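Purine nucleoside phosphorylase (Anopheles gambiae, PDB 2P4S) catalyses the phosphorolysis of purine nucleosides, preferring inosine and 2'-deoxyinosine, to free base and pentose 1-phosphate in purine salvage, and works as a homotrimer. Local coordinates at residues 106-110 against 154-158; 185-189 against 312-318; 250-256 against 319-323. All coordinates share one frame; numbering follows the deposited sequence.

Interaction 1 of 3, residues 106-110 against 154-158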
loop_
_atom_site.group_PDB
_atom_site.type_symbol
_atom_site.label_atom_id
_atom_site.label_comp_id
_atom_site.label_asym_id
_atom_site.label_seq_id
_atom_site.Cartn_x
_atom_site.Cartn_y
_atom_site.Cartn_z
ATOM N N THR A 106 25.298 11.890 29.138
ATOM C CA THR A 106 25.507 13.275 28.752
ATOM C C THR A 106 24.796 14.148 29.786
ATOM O O THR A 106 23.750 13.761 30.328
ATOM C CB THR A 106 25.016 13.610 27.262
ATOM O OG1 THR A 106 25.329 14.973 26.934
ATOM C CG2 THR A 106 23.495 13.367 27.049
ATOM N N GLU A 107 25.357 15.311 30.058
ATOM C CA GLU A 107 24.668 16.307 30.877
ATOM C C GLU A 107 23.706 17.213 30.086
ATOM O O GLU A 107 22.908 17.943 30.669
ATOM C CB GLU A 107 25.709 17.174 31.582
ATOM C CG GLU A 107 26.342 16.455 32.781
ATOM C CD GLU A 107 27.085 17.437 33.670
ATOM O OE1 GLU A 107 26.488 17.892 34.691
ATOM O OE2 GLU A 107 28.241 17.785 33.312
ATOM N N LEU A 108 23.822 17.168 28.757
ATOM C CA LEU A 108 23.016 17.985 27.842
ATOM C C LEU A 108 21.548 17.603 27.962
ATOM O O LEU A 108 21.217 16.413 28.064
ATOM C CB LEU A 108 23.507 17.802 26.428
ATOM C CG LEU A 108 24.416 18.887 25.851
ATOM C CD1 LEU A 108 25.928 18.411 25.632
ATOM C CD2 LEU A 108 23.778 19.294 24.509
ATOM N N ARG A 109 20.688 18.618 28.027
ATOM C CA ARG A 109 19.247 18.416 28.078
ATOM C C ARG A 109 18.602 19.223 26.910
ATOM O O ARG A 109 18.099 20.339 27.127
ATOM C CB ARG A 109 18.656 18.784 29.472
ATOM C CG ARG A 109 19.047 17.851 30.666
ATOM C CD ARG A 109 18.708 16.369 30.399
ATOM N NE ARG A 109 19.190 15.423 31.427
ATOM C CZ ARG A 109 20.381 14.806 31.433
ATOM N NH1 ARG A 109 21.287 15.014 30.485
ATOM N NH2 ARG A 109 20.679 13.957 32.402
ATOM N N PRO A 110 18.665 18.673 25.657
ATOM C CA PRO A 110 18.169 19.402 24.484
ATOM C C PRO A 110 16.665 19.382 24.411
ATOM O O PRO A 110 16.046 18.439 24.897
ATOM C CB PRO A 110 18.739 18.625 23.325
ATOM C CG PRO A 110 18.919 17.234 23.820
ATOM C CD PRO A 110 19.232 17.351 25.280
ATOM N N VAL A 154 24.420 12.611 18.277
ATOM C CA VAL A 154 25.317 13.674 18.701
ATOM C C VAL A 154 24.528 14.672 19.566
ATOM O O VAL A 154 23.527 15.258 19.114
ATOM C CB VAL A 154 26.008 14.384 17.513
ATOM C CG1 VAL A 154 27.147 15.218 17.972
ATOM C CG2 VAL A 154 26.576 13.390 16.557
ATOM N N PHE A 155 24.937 14.827 20.828
ATOM C CA PHE A 155 24.312 15.816 21.716
ATOM C C PHE A 155 25.302 16.945 21.712
ATOM O O PHE A 155 26.449 16.722 21.990
ATOM C CB PHE A 155 24.151 15.271 23.134
ATOM C CG PHE A 155 23.092 14.215 23.281
ATOM C CD1 PHE A 155 21.862 14.530 23.866
ATOM C CD2 PHE A 155 23.336 12.885 22.900
ATOM C CE1 PHE A 155 20.842 13.546 24.022
ATOM C CE2 PHE A 155 22.357 11.913 23.058
ATOM C CZ PHE A 155 21.092 12.240 23.651
ATOM N N GLY A 156 24.889 18.159 21.363
ATOM C CA GLY A 156 25.843 19.279 21.255
ATOM C C GLY A 156 25.101 20.595 21.167
ATOM O O GLY A 156 23.866 20.619 21.172
ATOM N N TYR A 157 25.866 21.684 21.086
ATOM C CA TYR A 157 25.354 23.050 20.944
ATOM C C TYR A 157 25.361 23.498 19.490
ATOM O O TYR A 157 26.424 23.511 18.816
ATOM C CB TYR A 157 26.155 24.039 21.841
ATOM C CG TYR A 157 25.948 23.775 23.323
ATOM C CD1 TYR A 157 24.943 24.414 24.006
ATOM C CD2 TYR A 157 26.751 22.854 24.026
ATOM C CE1 TYR A 157 24.712 24.174 25.393
ATOM C CE2 TYR A 157 26.536 22.581 25.421
ATOM C CZ TYR A 157 25.510 23.258 26.097
ATOM O OH TYR A 157 25.235 23.050 27.461
ATOM N N LEU A 158 24.169 23.826 18.991
ATOM C CA LEU A 158 24.051 24.471 17.668
ATOM C C LEU A 158 23.880 26.009 17.835
ATOM O O LEU A 158 22.810 26.471 18.232
ATOM C CB LEU A 158 22.897 23.866 16.853
ATOM C CG LEU A 158 22.826 24.246 15.367
ATOM C CD1 LEU A 158 24.109 23.913 14.635
ATOM C CD2 LEU A 158 21.680 23.562 14.684
#
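Thr106 OG1 is gripped by two groups: it accepts from Leu108 N at 3.2 Å, closing an ST turn, and is hydrogen-bonded to Asp131 OD2 on strand 130-134. The turn belongs to the loop that carries the chain from helix 92-105 into strand 112-116 of the mixed sheet of this PNP/MTAP-family fold, and it packs on strand 152-158. With the hydroxyl anti to the backbone N (chi1 -177°), the methyl is turned onto one face of Phe155; Thr106 CG2 sits 3.9 Å from the ring centroid and 14° off its normal, a CH-pi contact. Pro110 meets the same ring obliquely, Pro110 CG lying 4.0 Å from Phe155 CD1. Met164 of strand 161-167 touches both Pro110 and Phe155. Leu108 reaches further onto the strand backbone, its CD2 resting 3.5 Å from Gly156 N, while its other branch reaches Tyr157 with CD1 4.2 Å from CE2. Arg109 clasps the loop from within: Arg109 NH1 donates to Thr106 O at 2.8 Å and to Leu108 O at 2.8 Å, both oxygens close to the guanidinium plane, although NH1 stands above each carbonyl plane.

Interaction 2 of 3, residues 185-189 against 312-318; sequences VRVMH and TARHCGM
Helix 178-191 lies beside the last turn of helix 307-315, the CA atoms of Val185 and Ala313 being 6.1 Å apart and those of His189 and Cys316 7.0 Å. Helix 307-315 is closed by a Schellman motif, in which Gly317 takes positive phi and Met318 N bonds back to Ala313 O at 2.9 Å; this is where the chain turns toward strand 319-329 of the alpha/beta fold. Under both helices, Leu196 of strand 195-204 touches Val185, Met188, Ala313 and Met318. In this apolar layer Val185 CG1, anti to its own N (chi1 -178°), abuts Ala313 CB at 3.7 Å. The bent chain of Arg186 passes Thr312 at about a right angle, with Arg186 CD 3.6 Å from Thr312 CG2. Its guanidinium then meets the imidazole edge to edge, Arg186 NH1 donating to His315 ND1 at 2.8 Å, with the two planes 48° apart. With ND1 accepting from Arg186 and NE2 bonded to Pro242 O, the His315 ring is probably neutral, its proton on NE2. Phe240 adds a cation-pi contact to Arg186. At the far end Cys316 covers one face of the His189 ring: its CB is 4.0 Å from the centroid, 14° off the normal, and SG also stands over that face, nearer the rim at CG.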
loop_
_atom_site.group_PDB
_atom_site.type_symbol
_atom_site.label_atom_id
_atom_site.label_comp_id
_atom_site.label_asym_id
_atom_site.label_seq_id
_atom_site.Cartn_x
_atom_site.Cartn_y
_atom_site.Cartn_z
ATOM N N VAL A 185 12.632 8.958 17.539
ATOM C CA VAL A 185 11.699 10.046 17.903
ATOM C C VAL A 185 11.041 9.864 19.280
ATOM O O VAL A 185 10.822 10.848 19.981
ATOM C CB VAL A 185 10.611 10.294 16.794
ATOM C CG1 VAL A 185 9.680 11.448 17.147
ATOM C CG2 VAL A 185 11.277 10.525 15.399
ATOM N N ARG A 186 10.671 8.633 19.653
ATOM C CA ARG A 186 10.094 8.373 21.009
ATOM C C ARG A 186 11.152 8.596 22.091
ATOM O O ARG A 186 10.859 9.176 23.122
ATOM C CB ARG A 186 9.577 6.974 21.160
ATOM C CG ARG A 186 8.640 6.464 20.085
ATOM C CD ARG A 186 7.295 6.841 20.429
ATOM N NE ARG A 186 6.293 5.824 20.136
ATOM C CZ ARG A 186 5.024 6.129 19.844
ATOM N NH1 ARG A 186 4.610 7.433 19.791
ATOM N NH2 ARG A 186 4.167 5.151 19.599
ATOM N N VAL A 187 12.385 8.180 21.815
ATOM C CA VAL A 187 13.528 8.454 22.671
ATOM C C VAL A 187 13.798 9.975 22.844
ATOM O O VAL A 187 13.949 10.438 23.972
ATOM C CB VAL A 187 14.817 7.706 22.168
ATOM C CG1 VAL A 187 15.977 8.059 23.037
ATOM C CG2 VAL A 187 14.591 6.195 22.176
ATOM N N MET A 188 13.880 10.735 21.749
ATOM C CA MET A 188 13.971 12.198 21.819
ATOM C C MET A 188 12.910 12.811 22.765
ATOM O O MET A 188 13.231 13.623 23.621
ATOM C CB MET A 188 13.869 12.829 20.425
ATOM C CG MET A 188 15.051 12.607 19.480
ATOM S SD MET A 188 14.623 13.117 17.768
ATOM C CE MET A 188 16.241 13.017 17.023
ATOM N N HIS A 189 11.662 12.397 22.636
ATOM C CA HIS A 189 10.589 12.858 23.499
ATOM C C HIS A 189 10.875 12.509 24.980
ATOM O O HIS A 189 10.804 13.374 25.872
ATOM C CB HIS A 189 9.286 12.209 23.018
ATOM C CG HIS A 189 8.144 12.308 23.981
ATOM N ND1 HIS A 189 7.534 13.506 24.304
ATOM C CD2 HIS A 189 7.447 11.341 24.632
ATOM C CE1 HIS A 189 6.545 13.272 25.150
ATOM N NE2 HIS A 189 6.465 11.964 25.356
ATOM N N THR A 312 5.011 9.824 14.353
ATOM C CA THR A 312 5.422 9.480 15.726
ATOM C C THR A 312 5.629 10.734 16.595
ATOM O O THR A 312 5.229 10.762 17.738
ATOM C CB THR A 312 6.696 8.617 15.681
ATOM O OG1 THR A 312 6.438 7.456 14.855
ATOM C CG2 THR A 312 7.108 8.199 17.079
ATOM N N ALA A 313 6.266 11.763 16.049
ATOM C CA ALA A 313 6.474 13.020 16.758
ATOM C C ALA A 313 5.148 13.665 17.157
ATOM O O ALA A 313 4.974 14.093 18.284
ATOM C CB ALA A 313 7.275 13.973 15.923
ATOM N N ARG A 314 4.209 13.710 16.226
ATOM C CA ARG A 314 2.903 14.339 16.442
ATOM C C ARG A 314 2.146 13.562 17.478
ATOM O O ARG A 314 1.503 14.137 18.319
ATOM C CB ARG A 314 2.090 14.378 15.118
ATOM C CG ARG A 314 2.656 15.383 14.121
ATOM C CD ARG A 314 2.901 16.759 14.814
ATOM N NE ARG A 314 1.638 17.464 14.972
ATOM C CZ ARG A 314 1.372 18.386 15.897
ATOM N NH1 ARG A 314 2.299 18.723 16.802
ATOM N NH2 ARG A 314 0.149 18.955 15.916
ATOM N N HIS A 315 2.243 12.240 17.409
ATOM C CA HIS A 315 1.626 11.353 18.396
ATOM C C HIS A 315 2.001 11.703 19.840
ATOM O O HIS A 315 1.131 11.741 20.676
ATOM C CB HIS A 315 1.936 9.869 18.100
ATOM C CG HIS A 315 1.210 8.908 19.015
ATOM N ND1 HIS A 315 1.862 8.055 19.874
ATOM C CD2 HIS A 315 -0.113 8.708 19.230
ATOM C CE1 HIS A 315 0.982 7.363 20.565
ATOM N NE2 HIS A 315 -0.226 7.730 20.182
ATOM N N CYS A 316 3.289 11.894 20.084
ATOM C CA CYS A 316 3.918 12.374 21.325
ATOM C C CYS A 316 3.611 13.814 21.724
ATOM O O CYS A 316 4.099 14.232 22.759
ATOM C CB CYS A 316 5.445 12.507 21.101
ATOM S SG CYS A 316 6.274 11.108 20.912
ATOM N N GLY A 317 2.973 14.593 20.850
ATOM C CA GLY A 317 2.682 16.015 21.093
ATOM C C GLY A 317 3.833 16.936 20.733
ATOM O O GLY A 317 3.859 18.081 21.177
ATOM N N MET A 318 4.820 16.461 19.970
ATOM C CA MET A 318 5.973 17.324 19.555
ATOM C C MET A 318 5.612 18.306 18.428
ATOM O O MET A 318 4.739 17.999 17.595
ATOM C CB MET A 318 7.175 16.487 19.128
ATOM C CG MET A 318 7.754 15.666 20.275
ATOM S SD MET A 318 8.975 14.449 19.703
ATOM C CE MET A 318 10.538 15.280 19.412
#

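Interaction 3 of 3, residues 250-256 against 319-323; sequences TYDPKLN and TCFAF
Tyr251 turns the edge of its ring to Ala322, whose CB lies near the ring plane and 3.7 Å from Tyr251 CE1; the phenol oxygen is hydrogen-bonded beyond, to His220 ND1. One residue on, the backbones join: Asp252 N donates to Cys320 O at 2.9 Å in a bond of 166°, the N-H arriving almost straight in line with the C=O. A water accepts from Cys320 N at 3.0 Å and lies 2.7 Å from Thr250 O, between the two segments. The direct bond joins the start of helix 253-265 to strand 319-329, an inner strand of the mixed sheet whose Phe321 pairs with Leu196 and Ala198 on strand 195-204 and whose Ala322 pairs with Ile217 on strand 214-221. Asp252 is the N-cap of the helix: with CG anti to its backbone N (chi1 -171°), it accepts from Leu255 N at 3.1 Å on the anti side of OD2, while Asp252 CB touches Thr319 CG2. Leu255 bridges two strand residues, its CB 3.9 Å from Phe321 CD2 and its CD1 4.0 Å from Thr319 CG2. His366 and Ile367 of helix 353-370 also touch Leu255.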
loop_
_atom_site.group_PDB
_atom_site.type_symbol
_atom_site.label_atom_id
_atom_site.label_comp_id
_atom_site.label_asym_id
_atom_site.label_seq_id
_atom_site.Cartn_x
_atom_site.Cartn_y
_atom_site.Cartn_z
ATOM N N THR A 250 0.441 19.799 11.331
ATOM C CA THR A 250 1.550 18.885 11.679
ATOM C C THR A 250 2.871 19.522 11.357
ATOM O O THR A 250 3.798 19.488 12.183
ATOM C CB THR A 250 1.417 17.557 10.911
ATOM O OG1 THR A 250 0.315 16.830 11.448
ATOM C CG2 THR A 250 2.675 16.705 10.974
ATOM N N TYR A 251 2.988 20.072 10.150
ATOM C CA TYR A 251 4.197 20.808 9.765
ATOM C C TYR A 251 3.958 22.275 10.156
ATOM O O TYR A 251 3.133 22.958 9.553
ATOM C CB TYR A 251 4.498 20.630 8.271
ATOM C CG TYR A 251 4.816 19.203 7.939
ATOM C CD1 TYR A 251 6.086 18.670 8.181
ATOM C CD2 TYR A 251 3.828 18.360 7.424
ATOM C CE1 TYR A 251 6.362 17.323 7.908
ATOM C CE2 TYR A 251 4.090 17.021 7.144
ATOM C CZ TYR A 251 5.355 16.510 7.386
ATOM O OH TYR A 251 5.595 15.182 7.076
ATOM N N ASP A 252 4.658 22.734 11.190
ATOM C CA ASP A 252 4.221 23.930 11.925
ATOM C C ASP A 252 4.193 25.196 11.045
ATOM O O ASP A 252 5.222 25.589 10.512
ATOM C CB ASP A 252 5.065 24.126 13.180
ATOM C CG ASP A 252 4.501 25.219 14.081
ATOM O OD1 ASP A 252 3.476 24.962 14.779
ATOM O OD2 ASP A 252 5.077 26.335 14.045
ATOM N N PRO A 253 3.005 25.788 10.830
ATOM C CA PRO A 253 2.916 26.976 9.949
ATOM C C PRO A 253 3.835 28.142 10.340
ATOM O O PRO A 253 4.471 28.742 9.464
ATOM C CB PRO A 253 1.425 27.362 10.036
ATOM C CG PRO A 253 0.746 26.069 10.308
ATOM C CD PRO A 253 1.669 25.369 11.308
ATOM N N LYS A 254 3.946 28.423 11.632
ATOM C CA LYS A 254 4.798 29.493 12.119
ATOM C C LYS A 254 6.265 29.247 11.899
ATOM O O LYS A 254 6.985 30.188 11.566
ATOM C CB LYS A 254 4.570 29.742 13.598
ATOM C CG LYS A 254 3.328 30.507 13.970
ATOM C CD LYS A 254 3.178 30.382 15.485
ATOM C CE LYS A 254 2.333 31.488 16.075
ATOM N NZ LYS A 254 2.457 31.437 17.610
ATOM N N LEU A 255 6.741 28.014 12.095
ATOM C CA LEU A 255 8.159 27.724 11.816
ATOM C C LEU A 255 8.460 27.785 10.331
ATOM O O LEU A 255 9.527 28.275 9.927
ATOM C CB LEU A 255 8.599 26.380 12.399
ATOM C CG LEU A 255 8.691 26.313 13.939
ATOM C CD1 LEU A 255 8.936 24.879 14.458
ATOM C CD2 LEU A 255 9.766 27.319 14.468
ATOM N N ASN A 256 7.527 27.295 9.511
ATOM C CA ASN A 256 7.626 27.448 8.054
ATOM C C ASN A 256 7.700 28.927 7.628
ATOM O O ASN A 256 8.496 29.275 6.763
ATOM C CB ASN A 256 6.451 26.762 7.344
ATOM C CG ASN A 256 6.665 25.263 7.167
ATOM O OD1 ASN A 256 5.909 24.590 6.449
ATOM N ND2 ASN A 256 7.687 24.742 7.783
ATOM N N THR A 319 6.263 19.473 18.422
ATOM C CA THR A 319 6.153 20.429 17.308
ATOM C C THR A 319 7.156 20.033 16.229
ATOM O O THR A 319 8.289 19.716 16.556
ATOM C CB THR A 319 6.384 21.885 17.774
ATOM O OG1 THR A 319 5.382 22.184 18.751
ATOM C CG2 THR A 319 6.252 22.894 16.616
ATOM N N CYS A 320 6.717 20.040 14.965
ATOM C CA CYS A 320 7.506 19.537 13.841
ATOM C C CYS A 320 7.767 20.584 12.772
ATOM O O CYS A 320 6.867 21.363 12.420
ATOM C CB CYS A 320 6.801 18.350 13.176
ATOM S SG CYS A 320 6.524 16.922 14.256
ATOM N N PHE A 321 9.015 20.585 12.288
ATOM C CA PHE A 321 9.461 21.379 11.174
ATOM C C PHE A 321 10.235 20.381 10.299
ATOM O O PHE A 321 10.960 19.524 10.815
ATOM C CB PHE A 321 10.392 22.527 11.632
ATOM C CG PHE A 321 11.002 23.285 10.491
ATOM C CD1 PHE A 321 12.363 23.153 10.191
ATOM C CD2 PHE A 321 10.194 24.093 9.650
ATOM C CE1 PHE A 321 12.929 23.799 9.094
ATOM C CE2 PHE A 321 10.745 24.771 8.537
ATOM C CZ PHE A 321 12.116 24.644 8.263
ATOM N N ALA A 322 10.048 20.449 8.989
ATOM C CA ALA A 322 10.761 19.551 8.087
ATOM C C ALA A 322 11.005 20.169 6.719
ATOM O O ALA A 322 10.202 20.968 6.253
ATOM C CB ALA A 322 9.979 18.228 7.934
ATOM N N PHE A 323 12.117 19.795 6.088
ATOM C CA PHE A 323 12.390 20.165 4.702
ATOM C C PHE A 323 13.092 19.075 3.915
ATOM O O PHE A 323 13.770 18.231 4.489
ATOM C CB PHE A 323 13.183 21.468 4.589
ATOM C CG PHE A 323 14.534 21.437 5.232
ATOM C CD1 PHE A 323 15.653 21.030 4.511
ATOM C CD2 PHE A 323 14.708 21.876 6.539
ATOM C CE1 PHE A 323 16.895 21.042 5.070
ATOM C CE2 PHE A 323 15.970 21.883 7.109
ATOM C CZ PHE A 323 17.065 21.478 6.363
HETATM O O HOH W 1 3.825 20.672 14.620
#

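How the interactions relate
Interactions 2 and 3 are continuous, because residues 312-318 lead directly into residues 319-323, the start of strand 319-329: Arg314 CG packs 3.4 Å from Thr250 CG2, and Ala313 CB lies 3.5 Å from Cys320 SG. Their centres are about 14 Å apart. Interaction 1 stands apart, about 18 Å from interaction 2 and 22 Å from interaction 3 between centres, yet it reaches the same sheet as interaction 3, and it lies away from the known sites. The other two lie nearer the phosphate site: the side chains of Val185 and Ala322 are each about 8 Å from that of the phosphate-binding Arg169. The bound inhibitor DADMe-ImmH is farther off, about 12 Å from the His315 side chain and 13 Å from that of Ala322.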